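Local coordinates for sugar ABC transporter (Sugar-binding protein) (Bacillus halodurans, PDB 4YO7) that binds myo-inositol between its two lobes and probably serves as the solute-binding component of a sugar ABC transporter, at residues I229-L241 with D255-A267. Numbering follows the deposited sequence.
With MG (magnesium ion), chain C; INS (1,2,3,4,5,6-hexahydroxy-cyclohexane), chain F.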
# COMPACT_ATOMS: atom_id res chain seq x y z
N ILE A 229 -18.66 -16.51 -10.40
CA ILE A 229 -17.78 -15.35 -10.28
C ILE A 229 -17.32 -14.92 -11.67
O ILE A 229 -16.83 -15.74 -12.44
CB ILE A 229 -16.55 -15.66 -9.40
CG1 ILE A 229 -16.98 -16.10 -7.99
CG2 ILE A 229 -15.59 -14.47 -9.33
CD1 ILE A 229 -15.83 -16.59 -7.12
N ASP A 230 -17.44 -13.64 -11.99
CA ASP A 230 -16.99 -13.13 -13.27
C ASP A 230 -15.69 -12.33 -13.14
O ASP A 230 -14.93 -12.24 -14.09
CB ASP A 230 -18.07 -12.28 -13.92
CG ASP A 230 -19.31 -13.08 -14.22
OD1 ASP A 230 -19.21 -14.04 -15.01
OD2 ASP A 230 -20.37 -12.77 -13.66
N ALA A 231 -15.44 -11.79 -11.95
CA ALA A 231 -14.22 -11.03 -11.66
C ALA A 231 -13.84 -11.16 -10.21
O ALA A 231 -14.71 -11.14 -9.33
CB ALA A 231 -14.39 -9.57 -12.02
N VAL A 232 -12.54 -11.29 -9.98
CA VAL A 232 -11.96 -11.29 -8.66
C VAL A 232 -11.16 -10.01 -8.56
O VAL A 232 -10.25 -9.78 -9.35
CB VAL A 232 -11.07 -12.52 -8.41
CG1 VAL A 232 -10.34 -12.40 -7.06
CG2 VAL A 232 -11.92 -13.78 -8.47
N VAL A 233 -11.54 -9.15 -7.62
CA VAL A 233 -10.99 -7.82 -7.51
C VAL A 233 -10.35 -7.70 -6.13
O VAL A 233 -11.04 -7.74 -5.11
CB VAL A 233 -12.08 -6.75 -7.75
CG1 VAL A 233 -11.48 -5.38 -7.70
CG2 VAL A 233 -12.73 -6.97 -9.11
N ALA A 234 -9.03 -7.59 -6.12
CA ALA A 234 -8.27 -7.67 -4.87
C ALA A 234 -7.66 -6.35 -4.49
O ALA A 234 -7.17 -5.61 -5.34
CB ALA A 234 -7.17 -8.71 -5.01
N ASN A 235 -7.68 -6.05 -3.19
CA ASN A 235 -7.07 -4.83 -2.68
C ASN A 235 -5.55 -4.73 -2.94
O ASN A 235 -4.98 -3.63 -2.79
CB ASN A 235 -7.28 -4.70 -1.16
CG ASN A 235 -8.69 -4.32 -0.71
OD1 ASN A 235 -8.93 -4.28 0.52
ND2 ASN A 235 -9.62 -4.03 -1.62
N ASN A 236 -4.85 -5.84 -3.20
CA ASN A 236 -3.47 -5.73 -3.67
C ASN A 236 -3.07 -6.86 -4.60
O ASN A 236 -3.79 -7.84 -4.77
CB ASN A 236 -2.47 -5.62 -2.50
CG ASN A 236 -2.10 -6.95 -1.84
OD1 ASN A 236 -2.81 -7.95 -1.94
ND2 ASN A 236 -0.98 -6.93 -1.10
N ASP A 237 -1.91 -6.69 -5.20
CA ASP A 237 -1.43 -7.64 -6.19
C ASP A 237 -1.11 -9.00 -5.60
O ASP A 237 -1.36 -10.02 -6.26
CB ASP A 237 -0.17 -7.10 -6.89
CG ASP A 237 -0.47 -6.01 -7.91
OD1 ASP A 237 -1.60 -5.97 -8.45
OD2 ASP A 237 0.45 -5.21 -8.21
N GLU A 238 -0.57 -9.05 -4.38
CA GLU A 238 -0.23 -10.34 -3.80
C GLU A 238 -1.46 -11.25 -3.72
O GLU A 238 -1.39 -12.42 -4.08
CB GLU A 238 0.41 -10.19 -2.43
CG GLU A 238 1.86 -9.77 -2.49
CD GLU A 238 2.74 -10.81 -3.23
OE1 GLU A 238 2.90 -11.92 -2.70
OE2 GLU A 238 3.25 -10.52 -4.33
N MSE A 239 -2.58 -10.71 -3.26
CA MSE A 239 -3.79 -11.54 -3.17
C MSE A 239 -4.27 -11.99 -4.55
O MSE A 239 -4.67 -13.15 -4.72
CB MSE A 239 -4.90 -10.82 -2.42
CG MSE A 239 -4.56 -10.69 -0.95
SE MSE A 239 -5.97 -9.82 0.06
CE MSE A 239 -6.11 -8.13 -0.88
N ALA A 240 -4.21 -11.08 -5.52
CA ALA A 240 -4.61 -11.39 -6.89
C ALA A 240 -3.76 -12.50 -7.45
O ALA A 240 -4.27 -13.40 -8.11
CB ALA A 240 -4.53 -10.15 -7.77
N LEU A 241 -2.46 -12.47 -7.15
CA LEU A 241 -1.55 -13.51 -7.64
C LEU A 241 -1.86 -14.86 -7.00
O LEU A 241 -1.76 -15.92 -7.65
CB LEU A 241 -0.10 -13.10 -7.35
CG LEU A 241 0.40 -11.92 -8.18
CD1 LEU A 241 1.80 -11.48 -7.74
CD2 LEU A 241 0.41 -12.18 -9.69
N ASP A 255 -11.83 -17.82 -17.59
CA ASP A 255 -13.24 -17.49 -17.37
C ASP A 255 -13.48 -16.36 -16.38
O ASP A 255 -14.62 -15.98 -16.12
CB ASP A 255 -13.99 -18.73 -16.88
CG ASP A 255 -14.14 -19.77 -17.95
OD1 ASP A 255 -15.13 -19.69 -18.71
OD2 ASP A 255 -13.28 -20.67 -18.05
N VAL A 256 -12.41 -15.84 -15.79
CA VAL A 256 -12.53 -14.88 -14.71
C VAL A 256 -11.56 -13.73 -14.95
O VAL A 256 -10.41 -13.96 -15.28
CB VAL A 256 -12.25 -15.55 -13.33
CG1 VAL A 256 -12.37 -14.60 -12.22
CG2 VAL A 256 -13.26 -16.66 -13.09
N ILE A 257 -12.03 -12.49 -14.80
CA ILE A 257 -11.16 -11.32 -14.83
C ILE A 257 -10.51 -11.20 -13.44
O ILE A 257 -11.19 -11.34 -12.43
CB ILE A 257 -11.97 -10.04 -15.19
CG1 ILE A 257 -12.46 -10.14 -16.64
CG2 ILE A 257 -11.15 -8.77 -14.98
CD1 ILE A 257 -13.33 -8.99 -17.07
N VAL A 258 -9.20 -10.98 -13.39
CA VAL A 258 -8.48 -10.79 -12.12
C VAL A 258 -7.84 -9.41 -12.09
O VAL A 258 -7.20 -8.98 -13.05
CB VAL A 258 -7.39 -11.87 -11.90
CG1 VAL A 258 -6.74 -11.74 -10.53
CG2 VAL A 258 -8.00 -13.26 -12.07
N ALA A 259 -8.01 -8.74 -10.97
CA ALA A 259 -7.47 -7.40 -10.76
C ALA A 259 -6.75 -7.28 -9.42
O ALA A 259 -7.21 -7.82 -8.41
CB ALA A 259 -8.59 -6.38 -10.87
N GLY A 260 -5.65 -6.52 -9.43
CA GLY A 260 -4.90 -6.18 -8.23
C GLY A 260 -4.58 -4.70 -8.16
O GLY A 260 -5.05 -3.92 -9.00
N ILE A 261 -3.80 -4.33 -7.15
CA ILE A 261 -3.28 -2.97 -6.96
C ILE A 261 -1.86 -3.08 -6.46
O ILE A 261 -1.60 -3.92 -5.61
CB ILE A 261 -4.15 -2.13 -5.95
CG1 ILE A 261 -5.53 -1.84 -6.58
CG2 ILE A 261 -3.46 -0.82 -5.53
CD1 ILE A 261 -6.57 -1.30 -5.63
N ASP A 262 -0.99 -2.25 -7.05
CA ASP A 262 0.40 -1.95 -6.68
C ASP A 262 1.28 -1.88 -7.93
O ASP A 262 2.18 -1.07 -8.01
CB ASP A 262 1.03 -2.98 -5.72
CG ASP A 262 0.59 -2.81 -4.26
OD1 ASP A 262 0.74 -3.81 -3.52
OD2 ASP A 262 0.11 -1.72 -3.85
N ALA A 263 1.02 -2.77 -8.89
CA ALA A 263 1.86 -2.96 -10.08
C ALA A 263 3.29 -3.31 -9.67
O ALA A 263 4.27 -2.74 -10.18
CB ALA A 263 1.85 -1.72 -10.97
N THR A 264 3.41 -4.27 -8.77
CA THR A 264 4.72 -4.81 -8.42
C THR A 264 5.32 -5.54 -9.62
O THR A 264 4.62 -5.90 -10.57
CB THR A 264 4.67 -5.81 -7.27
OG1 THR A 264 3.81 -6.89 -7.64
CG2 THR A 264 4.17 -5.15 -5.99
N PRO A 265 6.64 -5.76 -9.59
CA PRO A 265 7.20 -6.53 -10.70
C PRO A 265 6.56 -7.91 -10.87
O PRO A 265 6.38 -8.34 -12.01
CB PRO A 265 8.68 -6.63 -10.31
CG PRO A 265 8.95 -5.33 -9.64
CD PRO A 265 7.69 -5.08 -8.81
N ALA A 266 6.24 -8.59 -9.77
CA ALA A 266 5.56 -9.88 -9.84
C ALA A 266 4.23 -9.74 -10.58
O ALA A 266 3.87 -10.59 -11.37
CB ALA A 266 5.33 -10.45 -8.45
N ALA A 267 3.49 -8.67 -10.29
CA ALA A 267 2.20 -8.45 -10.92
C ALA A 267 2.36 -8.17 -12.40
O ALA A 267 1.59 -8.65 -13.23
CB ALA A 267 1.48 -7.30 -10.23
MG MG C . -8.66 -14.40 -16.69
C1 INS F . 0.68 -2.74 2.34
C2 INS F . 1.02 -3.70 1.20
C3 INS F . 0.06 -3.44 0.04
C4 INS F . 0.17 -1.99 -0.46
C5 INS F . -0.12 -1.03 0.71
C6 INS F . 0.83 -1.30 1.87
O1 INS F . 1.58 -2.94 3.46
O2 INS F . 2.36 -3.43 0.79
O3 INS F . 0.42 -4.38 -1.01
O4 INS F . -0.82 -1.75 -1.47
O5 INS F . 0.10 0.32 0.25
O6 INS F . 0.45 -0.40 2.98
O HOH W 1 -17.25 -16.85 -14.61
O HOH W 2 -15.36 -12.90 -16.83
O HOH W 3 1.37 -6.48 -3.67
O HOH W 4 2.77 -8.17 -5.54
O HOH W 5 -7.10 -13.24 -15.92
O HOH W 6 -9.26 -13.12 -18.24
O HOH W 7 -7.25 -14.75 -18.19
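Val-256 lays its CG1 obliquely across CG2 of Val-232, 3.9 Å away. Its carbonyl oxygen binds a magnesium ion, which Leu-253 O and three waters also hold. From Ile-257 on, strand 257-259 runs parallel to strand 231-234. Ile-257 N donates to Asp-230 O, and Ile-257 O takes the N-H of Val-232 at 2.8 Å. Ile-257 and Ala-259 share one face of the sheet with Ala-231 and Val-233. Val-258 points to the other face, where its CG1, anti to the backbone N (chi1 -175°), packs on CB of Ala-240 in helix 237-249. Ala-259 N and O bond to Val-232 O and Ala-234 N. Gly-260 C lies 3.3 Å from Asp-237 OD1. Ile-261 O receives a weak bond from Asp-237 N at the start of the helix. Asp-262 reaches the myo-inositol with both oxygens: OD1 accepts from O3 and OD2 from O4, each at 2.6 Å. Asn-236 ND2 donates to the same O3 at 2.9 Å, almost straight (173°), while its OD1 caps the helix at Met-239 N. Behind this pair, Asp-237 OD2 grips the next turn, accepting from Thr-264 N at 3.2 Å and weakly from Ala-263 N; OD1 bonds to Thr-279 OG1, which also bonds to Ala-263 N. With an alanine at Asp-237, Thr-264 N would probably lose its carboxylate partner and Thr-279 OG1 one of its mates, so that the turn after Asp-262 would be held less firmly. Thr-264 OG1 caps helix 265-272 at Ala-267 N. Ala-266 CB then meets Leu-241 CD1 at 3.7 Å, joining the two helices. The whole is a parallel beta-alpha-beta unit of a periplasmic binding protein lobe, with the inositol-binding residues Asn-236 and Asp-262 carried just past the C-terminal ends of its strands.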